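PDB 6FAK: afamin from Homo sapiens, which carries hydrophobic molecules in body fluids, binding vitamin E and keeping lipidated Wnt proteins soluble and active. Local coordinates for residues 117-122 with 146-151; 127-130 with 136-139. All coordinates share one frame; numbering follows the deposited sequence.

In the fold
Both contacts lie in the first albumin domain of this mainly helical chain, with centres about 15 Å apart, and helix 134-148 takes part in each. Interaction 2 comes near the start of that helix, where it meets the preceding helix 123-132; interaction 1 comes at its last turn, where it meets the loop that leads from helix 97-106 into helix 123-132. Along the chain the order is 117-122, 127-130, 136-139, 146-151, so interaction 2 falls between the two halves of interaction 1. The two touch directly, Leu-121 CD1 lying 3.5 Å from Leu-137 CD1. The loop thus runs beside helix 134-148 from its last turn back to Leu-137, where helix 123-132 also packs.

Interaction 1: 117-122 with 146-151; sequences PFPTLD and ARRNPF
One face of the Arg-148 guanidinium has Phe-118 CA and Pro-119 CD of the loop over it: Phe-118 CA sits 3.7 Å above the plane, displaced toward the rim, and Pro-119 CD is 4.0 Å from Arg-148 NH2. The Phe-118 ring does not stack on it, for the two planes are 55° apart. Instead the ring meets the arginine's aliphatic part obliquely, CD2 of Phe-118 standing 3.7 Å from CD of Arg-148. The arginine gets there by an extended chain from CG to NE, launched with CG anti to its carbonyl carbon (chi1 -73°). Its polar end is held from both sides of the contact: NH1 forms a salt bridge with Glu-144, one turn back on helix 134-148, and NH2 donates a hydrogen bond to Pro-116 O, just before the loop segment. Were Arg-148 an alanine, Glu-144 would probably lose this charged mate, the Pro-116 carbonyl this donor and the Phe-118 ring the CD that rests against it. At this surface the segments meet by van der Waals packing on the aliphatic chain and one guanidinium face, while bonds just outside fix that group and tie the proline-rich loop to the helix end.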
loop_
_atom_site.group_PDB
_atom_site.type_symbol
_atom_site.label_atom_id
_atom_site.label_comp_id
_atom_site.label_asym_id
_atom_site.label_seq_id
_atom_site.Cartn_x
_atom_site.Cartn_y
_atom_site.Cartn_z
ATOM N N PRO A 117 18.246 -11.814 -0.494
ATOM C CA PRO A 117 17.124 -12.344 0.272
ATOM C C PRO A 117 17.275 -11.908 1.746
ATOM O O PRO A 117 18.381 -11.807 2.251
ATOM C CB PRO A 117 17.270 -13.873 0.136
ATOM C CG PRO A 117 18.299 -14.115 -0.915
ATOM C CD PRO A 117 19.142 -12.880 -1.011
ATOM N N PHE A 118 16.177 -11.586 2.393
ATOM C CA PHE A 118 16.228 -11.132 3.792
ATOM C C PHE A 118 17.123 -12.034 4.655
ATOM O O PHE A 118 16.891 -13.243 4.689
ATOM C CB PHE A 118 14.810 -11.131 4.361
ATOM C CG PHE A 118 14.670 -10.302 5.577
ATOM C CD1 PHE A 118 15.182 -10.743 6.813
ATOM C CD2 PHE A 118 14.065 -9.057 5.503
ATOM C CE1 PHE A 118 15.064 -9.954 7.947
ATOM C CE2 PHE A 118 13.937 -8.272 6.645
ATOM C CZ PHE A 118 14.434 -8.719 7.866
ATOM N N PRO A 119 18.129 -11.469 5.371
ATOM C CA PRO A 119 19.023 -12.390 6.116
ATOM C C PRO A 119 18.357 -13.021 7.358
ATOM O O PRO A 119 18.238 -12.369 8.400
ATOM C CB PRO A 119 20.215 -11.504 6.522
ATOM C CG PRO A 119 19.654 -10.128 6.567
ATOM C CD PRO A 119 18.483 -10.055 5.604
ATOM N N THR A 120 17.913 -14.265 7.229
ATOM C CA THR A 120 17.314 -14.992 8.369
ATOM C C THR A 120 18.406 -15.575 9.281
ATOM O O THR A 120 19.289 -16.266 8.804
ATOM C CB THR A 120 16.406 -16.158 7.915
ATOM O OG1 THR A 120 15.587 -15.746 6.815
ATOM C CG2 THR A 120 15.510 -16.625 9.077
ATOM N N LEU A 121 18.328 -15.295 10.581
ATOM C CA LEU A 121 19.225 -15.891 11.557
ATOM C C LEU A 121 18.780 -17.300 11.888
ATOM O O LEU A 121 17.592 -17.636 11.835
ATOM C CB LEU A 121 19.256 -15.086 12.862
ATOM C CG LEU A 121 19.860 -13.684 12.800
ATOM C CD1 LEU A 121 19.357 -12.826 13.955
ATOM C CD2 LEU A 121 21.381 -13.752 12.778
ATOM N N ASP A 122 19.746 -18.120 12.263
ATOM C CA ASP A 122 19.451 -19.384 12.909
ATOM C C ASP A 122 18.601 -19.115 14.171
ATOM O O ASP A 122 18.948 -18.262 14.991
ATOM C CB ASP A 122 20.758 -20.103 13.295
ATOM C CG ASP A 122 20.507 -21.393 14.038
ATOM O OD1 ASP A 122 20.234 -22.413 13.383
ATOM O OD2 ASP A 122 20.557 -21.371 15.275
ATOM N N ALA A 146 13.490 -1.586 6.834
ATOM C CA ALA A 146 13.285 -0.257 6.266
ATOM C C ALA A 146 13.831 -0.101 4.837
ATOM O O ALA A 146 13.174 0.460 3.983
ATOM C CB ALA A 146 13.889 0.791 7.162
ATOM N N ARG A 147 15.007 -0.662 4.565
ATOM C CA ARG A 147 15.567 -0.598 3.207
ATOM C C ARG A 147 14.735 -1.366 2.205
ATOM O O ARG A 147 14.712 -0.995 1.027
ATOM C CB ARG A 147 17.056 -1.038 3.172
ATOM C CG ARG A 147 17.312 -2.498 3.552
ATOM C CD ARG A 147 18.738 -2.708 4.100
ATOM N NE ARG A 147 19.741 -2.297 3.111
ATOM C CZ ARG A 147 20.625 -3.083 2.515
ATOM N NH1 ARG A 147 20.697 -4.377 2.833
ATOM N NH2 ARG A 147 21.435 -2.579 1.591
ATOM N N ARG A 148 14.002 -2.376 2.683
ATOM C CA ARG A 148 13.096 -3.146 1.816
ATOM C C ARG A 148 11.677 -2.584 1.754
ATOM O O ARG A 148 10.895 -3.046 0.942
ATOM C CB ARG A 148 13.044 -4.609 2.245
ATOM C CG ARG A 148 14.318 -5.399 1.889
ATOM C CD ARG A 148 14.391 -6.751 2.628
ATOM N NE ARG A 148 15.624 -7.469 2.261
ATOM C CZ ARG A 148 16.813 -7.254 2.786
ATOM N NH1 ARG A 148 16.960 -6.403 3.810
ATOM N NH2 ARG A 148 17.884 -7.879 2.288
ATOM N N ASN A 149 11.377 -1.585 2.574
ATOM C CA ASN A 149 10.035 -0.979 2.681
ATOM C C ASN A 149 10.223 0.545 2.750
ATOM O O ASN A 149 9.938 1.172 3.778
ATOM C CB ASN A 149 9.286 -1.538 3.923
ATOM C CG ASN A 149 8.991 -2.996 3.801
ATOM O OD1 ASN A 149 8.002 -3.349 3.201
ATOM N ND2 ASN A 149 9.895 -3.874 4.319
ATOM N N PRO A 150 10.729 1.148 1.667
ATOM C CA PRO A 150 11.209 2.521 1.766
ATOM C C PRO A 150 10.132 3.572 1.956
ATOM O O PRO A 150 10.493 4.691 2.286
ATOM C CB PRO A 150 11.846 2.772 0.384
ATOM C CG PRO A 150 11.239 1.754 -0.521
ATOM C CD PRO A 150 10.981 0.570 0.342
ATOM N N PHE A 151 8.858 3.215 1.702
ATOM C CA PHE A 151 7.769 4.184 1.807
ATOM C C PHE A 151 6.937 4.011 3.059
ATOM O O PHE A 151 6.077 4.844 3.297
ATOM C CB PHE A 151 6.884 4.125 0.589
ATOM C CG PHE A 151 7.611 4.453 -0.672
ATOM C CD1 PHE A 151 8.015 5.741 -0.908
ATOM C CD2 PHE A 151 7.898 3.464 -1.613
ATOM C CE1 PHE A 151 8.733 6.067 -2.012
ATOM C CE2 PHE A 151 8.607 3.792 -2.737
ATOM C CZ PHE A 151 9.013 5.093 -2.933
#

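Interaction 2: 127-130 with 136-139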
loop_
_atom_site.group_PDB
_atom_site.type_symbol
_atom_site.label_atom_id
_atom_site.label_comp_id
_atom_site.label_asym_id
_atom_site.label_seq_id
_atom_site.Cartn_x
_atom_site.Cartn_y
_atom_site.Cartn_z
ATOM N N CYS A 127 17.862 -16.270 19.157
ATOM C CA CYS A 127 17.420 -16.217 20.550
ATOM C C CYS A 127 18.557 -15.820 21.469
ATOM O O CYS A 127 18.371 -14.972 22.350
ATOM C CB CYS A 127 16.730 -17.517 20.962
ATOM S SG CYS A 127 15.129 -17.700 20.162
ATOM N N GLN A 128 19.734 -16.405 21.238
ATOM C CA GLN A 128 20.958 -16.017 21.953
ATOM C C GLN A 128 21.224 -14.529 21.783
ATOM O O GLN A 128 21.517 -13.833 22.764
ATOM C CB GLN A 128 22.171 -16.781 21.423
ATOM C CG GLN A 128 22.345 -18.200 21.931
ATOM C CD GLN A 128 23.810 -18.616 21.909
ATOM O OE1 GLN A 128 24.439 -18.754 22.961
ATOM N NE2 GLN A 128 24.372 -18.775 20.709
ATOM N N ALA A 129 21.116 -14.043 20.537
ATOM C CA ALA A 129 21.336 -12.614 20.222
ATOM C C ALA A 129 20.335 -11.755 20.959
ATOM O O ALA A 129 20.686 -10.703 21.484
ATOM C CB ALA A 129 21.233 -12.347 18.724
ATOM N N TYR A 130 19.088 -12.209 20.995
ATOM C CA TYR A 130 18.056 -11.503 21.729
ATOM C C TYR A 130 18.400 -11.343 23.229
ATOM O O TYR A 130 18.117 -10.294 23.818
ATOM C CB TYR A 130 16.685 -12.175 21.540
ATOM C CG TYR A 130 15.577 -11.394 22.174
ATOM C CD1 TYR A 130 15.239 -10.138 21.680
ATOM C CD2 TYR A 130 14.894 -11.869 23.307
ATOM C CE1 TYR A 130 14.232 -9.389 22.257
ATOM C CE2 TYR A 130 13.887 -11.113 23.904
ATOM C CZ TYR A 130 13.562 -9.872 23.365
ATOM O OH TYR A 130 12.566 -9.089 23.900
ATOM N N SER A 136 21.477 -4.385 19.362
ATOM C CA SER A 136 22.037 -4.781 18.063
ATOM C C SER A 136 21.085 -5.560 17.154
ATOM O O SER A 136 21.114 -5.371 15.931
ATOM C CB SER A 136 23.297 -5.602 18.229
ATOM O OG SER A 136 23.889 -5.846 16.956
ATOM N N LEU A 137 20.263 -6.432 17.737
ATOM C CA LEU A 137 19.363 -7.273 16.961
ATOM C C LEU A 137 18.252 -6.439 16.386
ATOM O O LEU A 137 17.916 -6.580 15.227
ATOM C CB LEU A 137 18.760 -8.383 17.819
ATOM C CG LEU A 137 17.903 -9.397 17.044
ATOM C CD1 LEU A 137 18.780 -10.517 16.508
ATOM C CD2 LEU A 137 16.770 -9.946 17.900
ATOM N N LEU A 138 17.647 -5.612 17.213
ATOM C CA LEU A 138 16.572 -4.760 16.780
ATOM C C LEU A 138 17.091 -3.705 15.789
ATOM O O LEU A 138 16.387 -3.381 14.843
ATOM C CB LEU A 138 15.875 -4.104 17.981
ATOM C CG LEU A 138 14.425 -3.617 17.790
ATOM C CD1 LEU A 138 13.494 -4.167 18.864
ATOM C CD2 LEU A 138 14.327 -2.097 17.739
ATOM N N ASN A 139 18.295 -3.168 16.015
ATOM C CA ASN A 139 18.908 -2.231 15.078
ATOM C C ASN A 139 19.065 -2.856 13.691
ATOM O O ASN A 139 18.668 -2.249 12.715
ATOM C CB ASN A 139 20.257 -1.707 15.548
ATOM C CG ASN A 139 20.142 -0.622 16.618
ATOM O OD1 ASN A 139 19.074 -0.062 16.848
ATOM N ND2 ASN A 139 21.266 -0.321 17.274
#
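Leu-137 joins the two arms of a helical hairpin in the first albumin domain, in which helix 123-132 and helix 134-148 are separated by a single residue. The leucine projects from the second helix toward the first and divides its two methyl groups between neighbouring residues there. CD1 reaches the methyl of Ala-129, with CB of Ala-129 and CD1 of Leu-137 3.8 Å apart. CD2 goes to Tyr-130 and approaches the ring at its edge, near the ring plane, so neither ring face is used in this pairing. The side chains of Tyr-130 and Leu-137 cross at about a right angle. In both residues CG is anti to the backbone N (chi1 -174° in each); in Leu-137 this carries the fork out across the gap between the helices.

The contact is apolar on both sides and small, 123 Å² summed over the two segments. The nearest CA pair, Tyr-130 and Leu-137, is 6.5 Å apart, a separation that a single leucine side chain can span.

Further bonds anchor the hairpin to its surroundings. Cys-127 forms a disulfide with Cys-172, next to the end of helix 154-171, and the Tyr-130 hydroxyl is hydrogen-bonded to OE1 of Glu-165 on that helix, which probably helps to fix the direction of the ring. On the second arm, Asn-139 ND2 donates to Glu-23 of helix 22-33. The polar anchors of the two arms therefore differ, although Leu-138 of the second also touches Glu-165, while between the arms the ring edge is met at CD1 of Tyr-130, 4.1 Å from CD2 of Leu-137.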